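Local coordinates for protein probable 2-oxoacid ferredoxin oxidoreductase, alpha chain (Thermoplasma acidophilum, PDB 3JU3) that probably forms, as its core domain II, part of a 2-oxoacid:ferredoxin oxidoreductase that converts 2-oxoacids and CoA to acyl-CoA and CO2 while reducing ferredoxin, at residues Lys5-Glu11 / Asn43-Lys48; Lys92-Leu96 / Glu114-Lys118. All blocks are in the same frame, centred on the assembly; numbering follows the deposited sequence.

Contact 1: residues Lys5-Glu11 / Asn43-Lys48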
ATOM      1  N   LYS A   5      -2.394 -11.470 -22.072  1.00 28.37           N
ATOM      2  CA  LYS A   5      -2.781 -11.476 -20.656  1.00 26.45           C
ATOM      3  C   LYS A   5      -1.709 -11.950 -19.683  1.00 24.28           C
ATOM      4  O   LYS A   5      -1.780 -11.688 -18.486  1.00 25.03           O
ATOM      5  CB  LYS A   5      -3.980 -12.379 -20.473  1.00 24.93           C
ATOM      6  CG  LYS A   5      -5.214 -12.001 -21.254  1.00 26.78           C
ATOM      7  CD  LYS A   5      -6.396 -12.841 -20.732  1.00 24.73           C
ATOM      8  CE  LYS A   5      -7.454 -12.985 -21.758  1.00 30.50           C
ATOM      9  NZ  LYS A   5      -8.122 -11.701 -22.034  1.00 32.56           N
ATOM     10  N   ALA A   6      -0.772 -12.731 -20.188  1.00 23.29           N
ATOM     11  CA  ALA A   6       0.373 -13.201 -19.416  1.00 22.42           C
ATOM     12  C   ALA A   6       1.528 -13.412 -20.381  1.00 22.07           C
ATOM     13  O   ALA A   6       1.321 -13.882 -21.504  1.00 22.00           O
ATOM     14  CB  ALA A   6       0.058 -14.493 -18.699  1.00 21.78           C
ATOM     15  N   VAL A   7       2.733 -13.096 -19.949  1.00 19.86           N
ATOM     16  CA  VAL A   7       3.879 -13.294 -20.814  1.00 20.36           C
ATOM     17  C   VAL A   7       4.931 -14.051 -20.025  1.00 19.55           C
ATOM     18  O   VAL A   7       5.060 -13.845 -18.817  1.00 19.34           O
ATOM     19  CB  VAL A   7       4.404 -11.948 -21.384  1.00 20.46           C
ATOM     20  CG1 VAL A   7       4.613 -10.896 -20.292  1.00 20.24           C
ATOM     21  CG2 VAL A   7       5.680 -12.156 -22.190  1.00 25.30           C
ATOM     22  N   LEU A   8       5.668 -14.929 -20.679  1.00 18.83           N
ATOM     23  CA  LEU A   8       6.775 -15.597 -20.013  1.00 18.87           C
ATOM     24  C   LEU A   8       8.028 -14.880 -20.480  1.00 19.51           C
ATOM     25  O   LEU A   8       8.340 -14.941 -21.660  1.00 18.87           O
ATOM     26  CB  LEU A   8       6.855 -17.072 -20.427  1.00 18.70           C
ATOM     27  CG  LEU A   8       7.978 -17.859 -19.751  1.00 18.88           C
ATOM     28  CD1 LEU A   8       7.815 -17.914 -18.226  1.00 19.06           C
ATOM     29  CD2 LEU A   8       8.087 -19.252 -20.338  1.00 22.31           C
ATOM     30  N   ILE A   9       8.729 -14.202 -19.571  1.00 18.57           N
ATOM     31  CA  ILE A   9       9.936 -13.483 -19.935  1.00 18.90           C
ATOM     32  C   ILE A   9      11.149 -14.337 -19.552  1.00 19.68           C
ATOM     33  O   ILE A   9      11.243 -14.842 -18.433  1.00 19.05           O
ATOM     34  CB  ILE A   9      10.012 -12.112 -19.221  1.00 20.33           C
ATOM     35  CG1 ILE A   9       8.710 -11.284 -19.509  1.00 20.42           C
ATOM     36  CG2 ILE A   9      11.334 -11.402 -19.550  1.00 18.76           C
ATOM     37  CD1 ILE A   9       8.652  -9.941 -18.805  1.00 22.09           C
ATOM     38  N   GLY A  10      12.062 -14.467 -20.495  1.00 20.05           N
ATOM     39  CA  GLY A  10      13.254 -15.283 -20.347  1.00 22.49           C
ATOM     40  C   GLY A  10      13.148 -16.586 -21.118  1.00 23.49           C
ATOM     41  O   GLY A  10      12.380 -16.727 -22.072  1.00 24.33           O
ATOM     42  N   GLU A  11      13.919 -17.547 -20.664  1.00 25.22           N
ATOM     43  CA  GLU A  11      14.023 -18.839 -21.282  1.00 27.71           C
ATOM     44  C   GLU A  11      12.901 -19.776 -20.873  1.00 27.62           C
ATOM     45  O   GLU A  11      12.513 -19.780 -19.712  1.00 28.49           O
ATOM     46  CB  GLU A  11      15.357 -19.426 -20.863  1.00 28.82           C
ATOM     47  CG  GLU A  11      16.544 -18.599 -21.316  1.00 33.17           C
ATOM     48  CD  GLU A  11      16.616 -18.417 -22.832  1.00 38.08           C
ATOM     49  OE1 GLU A  11      16.603 -19.433 -23.572  1.00 39.69           O
ATOM     50  OE2 GLU A  11      16.692 -17.243 -23.277  1.00 41.74           O
ATOM     51  N   ASN A  43      13.221 -17.679 -15.145  1.00 14.85           N
ATOM     52  CA  ASN A  43      12.351 -16.940 -16.034  1.00 14.31           C
ATOM     53  C   ASN A  43      11.223 -16.303 -15.196  1.00 14.17           C
ATOM     54  O   ASN A  43      11.191 -16.484 -13.966  1.00 13.24           O
ATOM     55  CB  ASN A  43      11.861 -17.816 -17.216  1.00 13.70           C
ATOM     56  CG  ASN A  43      11.139 -19.089 -16.757  1.00 15.36           C
ATOM     57  OD1 ASN A  43      10.715 -19.182 -15.610  1.00 14.30           O
ATOM     58  ND2 ASN A  43      11.005 -20.068 -17.649  1.00 12.27           N
ATOM     59  N   LEU A  44      10.351 -15.506 -15.824  1.00 12.97           N
ATOM     60  CA  LEU A  44       9.316 -14.780 -15.072  1.00 12.65           C
ATOM     61  C   LEU A  44       7.997 -14.914 -15.809  1.00 13.06           C
ATOM     62  O   LEU A  44       7.887 -14.498 -16.974  1.00 11.92           O
ATOM     63  CB  LEU A  44       9.681 -13.286 -14.869  1.00 13.10           C
ATOM     64  CG  LEU A  44       8.512 -12.392 -14.379  1.00 10.36           C
ATOM     65  CD1 LEU A  44       7.979 -12.814 -13.009  1.00 10.81           C
ATOM     66  CD2 LEU A  44       8.871 -10.919 -14.342  1.00 14.61           C
ATOM     67  N   LEU A  45       7.006 -15.519 -15.148  1.00 12.03           N
ATOM     68  CA  LEU A  45       5.653 -15.527 -15.692  1.00 12.34           C
ATOM     69  C   LEU A  45       5.021 -14.272 -15.111  1.00 12.06           C
ATOM     70  O   LEU A  45       4.852 -14.162 -13.916  1.00 12.01           O
ATOM     71  CB  LEU A  45       4.891 -16.782 -15.285  1.00 11.43           C
ATOM     72  CG  LEU A  45       3.374 -16.833 -15.494  1.00 12.40           C
ATOM     73  CD1 LEU A  45       3.128 -16.789 -16.953  1.00 13.62           C
ATOM     74  CD2 LEU A  45       2.791 -18.157 -14.916  1.00 14.93           C
ATOM     75  N   TYR A  46       4.703 -13.329 -15.980  1.00 12.38           N
ATOM     76  CA  TYR A  46       4.190 -12.035 -15.567  1.00 12.66           C
ATOM     77  C   TYR A  46       2.721 -11.964 -15.965  1.00 12.56           C
ATOM     78  O   TYR A  46       2.385 -12.073 -17.145  1.00 11.11           O
ATOM     79  CB  TYR A  46       4.984 -10.947 -16.281  1.00 12.01           C
ATOM     80  CG  TYR A  46       4.549  -9.558 -15.974  1.00 16.18           C
ATOM     81  CD1 TYR A  46       4.646  -9.032 -14.696  1.00 16.40           C
ATOM     82  CD2 TYR A  46       4.041  -8.759 -16.977  1.00 18.02           C
ATOM     83  CE1 TYR A  46       4.234  -7.752 -14.446  1.00 18.61           C
ATOM     84  CE2 TYR A  46       3.623  -7.525 -16.738  1.00 18.27           C
ATOM     85  CZ  TYR A  46       3.722  -7.015 -15.488  1.00 20.22           C
ATOM     86  OH  TYR A  46       3.315  -5.725 -15.331  1.00 23.58           O
ATOM     87  N   LEU A  47       1.860 -11.774 -14.968  1.00 13.67           N
ATOM     88  CA  LEU A  47       0.433 -11.627 -15.219  1.00 13.94           C
ATOM     89  C   LEU A  47       0.117 -10.145 -15.401  1.00 14.27           C
ATOM     90  O   LEU A  47       0.432  -9.314 -14.541  1.00 11.63           O
ATOM     91  CB  LEU A  47      -0.377 -12.222 -14.074  1.00 14.23           C
ATOM     92  CG  LEU A  47       0.056 -13.666 -13.750  1.00 16.57           C
ATOM     93  CD1 LEU A  47      -0.688 -14.273 -12.544  1.00 17.94           C
ATOM     94  CD2 LEU A  47      -0.030 -14.608 -14.993  1.00 13.93           C
ATOM     95  N   LYS A  48      -0.472  -9.827 -16.539  1.00 14.62           N
ATOM     96  CA  LYS A  48      -0.819  -8.457 -16.864  1.00 18.20           C
ATOM     97  C   LYS A  48      -2.204  -8.107 -16.276  1.00 19.32           C
ATOM     98  O   LYS A  48      -3.155  -8.883 -16.362  1.00 20.62           O
ATOM     99  CB  LYS A  48      -0.862  -8.311 -18.386  1.00 17.67           C
ATOM    100  CG  LYS A  48       0.465  -8.594 -19.015  1.00 19.33           C
ATOM    101  CD  LYS A  48       0.374  -8.269 -20.476  1.00 21.35           C
ATOM    102  CE  LYS A  48       1.659  -8.505 -21.160  1.00 18.67           C
ATOM    103  NZ  LYS A  48       1.367  -8.318 -22.594  1.00 21.41           N
TER

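Contact 2: residues Lys92-Leu96 / Glu114-Lys118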
ATOM      1  N   LYS A  92       3.794 -23.855  -3.926  1.00 17.70           N
ATOM      2  CA  LYS A  92       4.137 -23.910  -2.497  1.00 18.68           C
ATOM      3  C   LYS A  92       5.175 -22.902  -1.999  1.00 19.35           C
ATOM      4  O   LYS A  92       5.173 -22.543  -0.816  1.00 19.05           O
ATOM      5  CB  LYS A  92       4.416 -25.338  -2.017  1.00 19.05           C
ATOM      6  CG  LYS A  92       3.125 -26.079  -1.708  1.00 19.20           C
ATOM      7  CD  LYS A  92       3.362 -27.538  -1.400  1.00 20.11           C
ATOM      8  CE  LYS A  92       2.156 -28.360  -1.788  1.00 19.90           C
ATOM      9  NZ  LYS A  92       2.299 -29.769  -1.330  1.00 19.98           N
ATOM     10  N   ASN A  93       6.032 -22.410  -2.892  1.00 19.31           N
ATOM     11  CA  ASN A  93       7.066 -21.474  -2.465  1.00 20.50           C
ATOM     12  C   ASN A  93       6.692 -20.047  -2.744  1.00 21.44           C
ATOM     13  O   ASN A  93       6.175 -19.729  -3.818  1.00 21.88           O
ATOM     14  CB  ASN A  93       8.406 -21.788  -3.115  1.00 19.79           C
ATOM     15  CG  ASN A  93       8.844 -23.196  -2.872  1.00 20.34           C
ATOM     16  OD1 ASN A  93       9.228 -23.553  -1.755  1.00 19.05           O
ATOM     17  ND2 ASN A  93       8.788 -24.020  -3.917  1.00 20.70           N
ATOM     18  N   LYS A  94       6.977 -19.161  -1.804  1.00 22.57           N
ATOM     19  CA  LYS A  94       6.574 -17.770  -2.010  1.00 24.56           C
ATOM     20  C   LYS A  94       7.567 -16.804  -1.392  1.00 24.64           C
ATOM     21  O   LYS A  94       8.290 -17.153  -0.459  1.00 25.23           O
ATOM     22  CB  LYS A  94       5.126 -17.533  -1.504  1.00 24.43           C
ATOM     23  CG  LYS A  94       4.973 -17.643   0.006  1.00 27.56           C
ATOM     24  CD  LYS A  94       3.540 -17.996   0.409  1.00 30.09           C
ATOM     25  CE  LYS A  94       3.433 -18.240   1.919  1.00 32.19           C
ATOM     26  NZ  LYS A  94       4.294 -19.373   2.388  1.00 32.90           N
ATOM     27  N   ILE A  95       7.638 -15.612  -1.955  1.00 25.27           N
ATOM     28  CA  ILE A  95       8.420 -14.541  -1.394  1.00 25.36           C
ATOM     29  C   ILE A  95       7.406 -13.467  -1.039  1.00 26.60           C
ATOM     30  O   ILE A  95       6.805 -12.853  -1.925  1.00 25.55           O
ATOM     31  CB  ILE A  95       9.488 -14.064  -2.410  1.00 25.92           C
ATOM     32  CG1 ILE A  95      10.562 -15.149  -2.574  1.00 25.60           C
ATOM     33  CG2 ILE A  95      10.088 -12.671  -2.034  1.00 25.55           C
ATOM     34  CD1 ILE A  95      11.676 -14.819  -3.509  1.00 25.67           C
ATOM     35  N   LEU A  96       7.172 -13.291   0.262  1.00 27.63           N
ATOM     36  CA  LEU A  96       6.221 -12.301   0.807  1.00 29.89           C
ATOM     37  C   LEU A  96       6.935 -11.007   1.183  1.00 30.98           C
ATOM     38  O   LEU A  96       8.165 -10.978   1.232  1.00 30.54           O
ATOM     39  CB  LEU A  96       5.571 -12.852   2.089  1.00 30.07           C
ATOM     40  CG  LEU A  96       4.882 -14.220   2.034  1.00 31.68           C
ATOM     41  CD1 LEU A  96       4.140 -14.532   3.350  1.00 31.49           C
ATOM     42  CD2 LEU A  96       3.938 -14.296   0.834  1.00 33.97           C
ATOM     43  N   GLU A 114      17.797 -20.030  -1.331  0.50 15.02           N
ATOM     44  CA  GLU A 114      17.302 -20.880  -0.259  0.50 15.47           C
ATOM     45  C   GLU A 114      16.231 -21.844  -0.764  0.50 16.11           C
ATOM     46  O   GLU A 114      16.249 -23.022  -0.417  0.50 15.40           O
ATOM     47  CB  GLU A 114      16.746 -20.050   0.901  0.50 15.50           C
ATOM     48  CG  GLU A 114      16.383 -20.877   2.130  0.50 14.78           C
ATOM     49  CD  GLU A 114      15.743 -20.052   3.239  0.50 14.22           C
ATOM     50  OE1 GLU A 114      14.827 -19.255   2.934  0.50 12.20           O
ATOM     51  OE2 GLU A 114      16.157 -20.209   4.417  0.50 13.46           O
ATOM     52  N   ILE A 115      15.316 -21.344  -1.598  1.00 16.54           N
ATOM     53  CA  ILE A 115      14.195 -22.134  -2.060  1.00 19.24           C
ATOM     54  C   ILE A 115      14.693 -23.189  -3.065  1.00 22.20           C
ATOM     55  O   ILE A 115      14.259 -24.353  -3.056  1.00 21.57           O
ATOM     56  CB  ILE A 115      13.075 -21.209  -2.719  1.00 19.03           C
ATOM     57  CG1 ILE A 115      12.261 -20.492  -1.616  1.00 20.28           C
ATOM     58  CG2 ILE A 115      12.172 -22.016  -3.631  1.00 18.54           C
ATOM     59  CD1 ILE A 115      11.397 -19.293  -2.086  1.00 15.73           C
ATOM     60  N   LEU A 116      15.599 -22.745  -3.925  1.00 25.28           N
ATOM     61  CA  LEU A 116      16.306 -23.592  -4.873  1.00 29.37           C
ATOM     62  C   LEU A 116      17.005 -24.774  -4.175  1.00 32.79           C
ATOM     63  O   LEU A 116      16.887 -25.927  -4.608  1.00 32.17           O
ATOM     64  CB  LEU A 116      17.318 -22.739  -5.643  1.00 28.28           C
ATOM     65  CG  LEU A 116      18.143 -23.404  -6.738  1.00 26.76           C
ATOM     66  CD1 LEU A 116      17.258 -24.054  -7.802  1.00 25.17           C
ATOM     67  CD2 LEU A 116      19.045 -22.364  -7.342  1.00 25.90           C
ATOM     68  N   ASN A 117      17.714 -24.481  -3.097  0.50 35.22           N
ATOM     69  CA  ASN A 117      18.450 -25.497  -2.360  0.50 37.59           C
ATOM     70  C   ASN A 117      17.620 -26.322  -1.355  0.50 39.77           C
ATOM     71  O   ASN A 117      18.120 -27.313  -0.792  0.50 40.00           O
ATOM     72  CB  ASN A 117      19.659 -24.842  -1.701  0.50 37.77           C
ATOM     73  CG  ASN A 117      20.752 -24.526  -2.700  0.50 36.67           C
ATOM     74  OD1 ASN A 117      21.476 -25.419  -3.123  0.50 38.39           O
ATOM     75  ND2 ASN A 117      20.879 -23.262  -3.077  0.50 32.65           N
ATOM     76  N   LYS A 118      16.356 -25.942  -1.150  1.00 41.37           N
ATOM     77  CA  LYS A 118      15.471 -26.664  -0.221  1.00 44.70           C
ATOM     78  C   LYS A 118      15.039 -28.024  -0.760  1.00 46.21           C
ATOM     79  O   LYS A 118      15.451 -29.050  -0.201  1.00 47.51           O
ATOM     80  CB  LYS A 118      14.266 -25.785   0.208  1.00 45.16           C
ATOM     81  CG  LYS A 118      13.838 -25.987   1.670  1.00 48.30           C
ATOM     82  CD  LYS A 118      12.794 -24.969   2.175  1.00 50.81           C
ATOM     83  CE  LYS A 118      11.515 -24.956   1.332  1.00 52.66           C
ATOM     84  NZ  LYS A 118      11.701 -24.203   0.034  1.00 51.40           N
ATOM     85  OXT LYS A 118      14.308 -28.159  -1.760  1.00 48.30           O
TER

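Contact 1: residues Lys5-Glu11 / Asn43-Lys48
Lys-5 O accepts a hydrogen bond from Lys-48 N (3.0 Å). Ala-6 and Leu-47 form a non-hydrogen-bonded pair, with Ala-6 CB 3.7 Å from Leu-47 CD2. Val-7 N hydrogen-bonds to Tyr-46 O at 3.0 Å and Tyr-46 N to Val-7 O at 2.9 Å, and Val-7 CG1 meets the ring edge at Tyr-46 CD2 (4.0 Å). Strand 6-9 runs antiparallel to strand 42-47, outermost within this chain in the mixed sheet of core domain II; strand 42-47 pairs in parallel with strand 16-21 on its other side. Leu-8 sits opposite Leu-45; their side chains and Ala-6 share the face where Phe-57 of the second subunit packs. Ile-9 forms the next hydrogen-bonded pair with Leu-44 (Ile-9 N to Leu-44 O 2.7 Å), its side chain reaching Leu-29 of helix 25-37. Beyond Gly-10, whose backbone angles would jam a CB against the carbonyl O of Ile-9, Asn-43 ND2 donates a hydrogen bond to Glu-11 O (2.6 Å), and Asn-43 OD1 is hydrogen-bonded to Thr-17 OG1.

Contact 2: residues Lys92-Leu96 / Glu114-Lys118
Ile-115 lays its branched side chain against the amide of Asn-93, with Ile-115 CG2 3.6 Å from Asn-93 CG. Both CA-to-CB bonds point across the gap, so the two side chains bridge backbones whose CA atoms, at 7.2 Å, are the nearest pair between the segments. The other end of Ile-115 reaches along the strand: its CD1 lies 4.1 Å from Lys-94 O and 4.3 Å from Ile-95 CG1, the latter an apolar contact. A polar link lies beside this packing. NZ of Lys-118, the last residue of this construct, donates a hydrogen bond to Asn-93 OD1 at 3.1 Å. The interface is small, 166 Å² summed over both sides, because one turn of helix meets a short strand mainly through side chains. It joins the last turn of helix 105-117 to strand 93-95 at the surface of the chain, where the second subunit also packs. Ile-95 continues the seam to Ile-108 and Ser-111, farther back on that helix. Strand 93-95 itself pairs in parallel with a strand of the second subunit, whose Leu-67 touches both Asn-93 and Ile-115.

Contact 1 joins the first strand to strand 42-47, in the first half of the chain, and contact 2 joins the last strand to the last helix of this construct, 105-117; they follow in series. Their centres are 19 Å apart and their nearest atoms about 10 Å, so they do not touch. Contact 1 belongs to the three-stranded mixed sheet formed within the chain, whereas strand 93-95 of contact 2 joins a sheet that runs on into the second subunit. Both contacts also pack against that subunit, at its Phe-57 and Val-58 for contact 1 and its Leu-67 and Ile-69 for contact 2. In this assembly of the isolated domain, both thus lie at the interface with another copy.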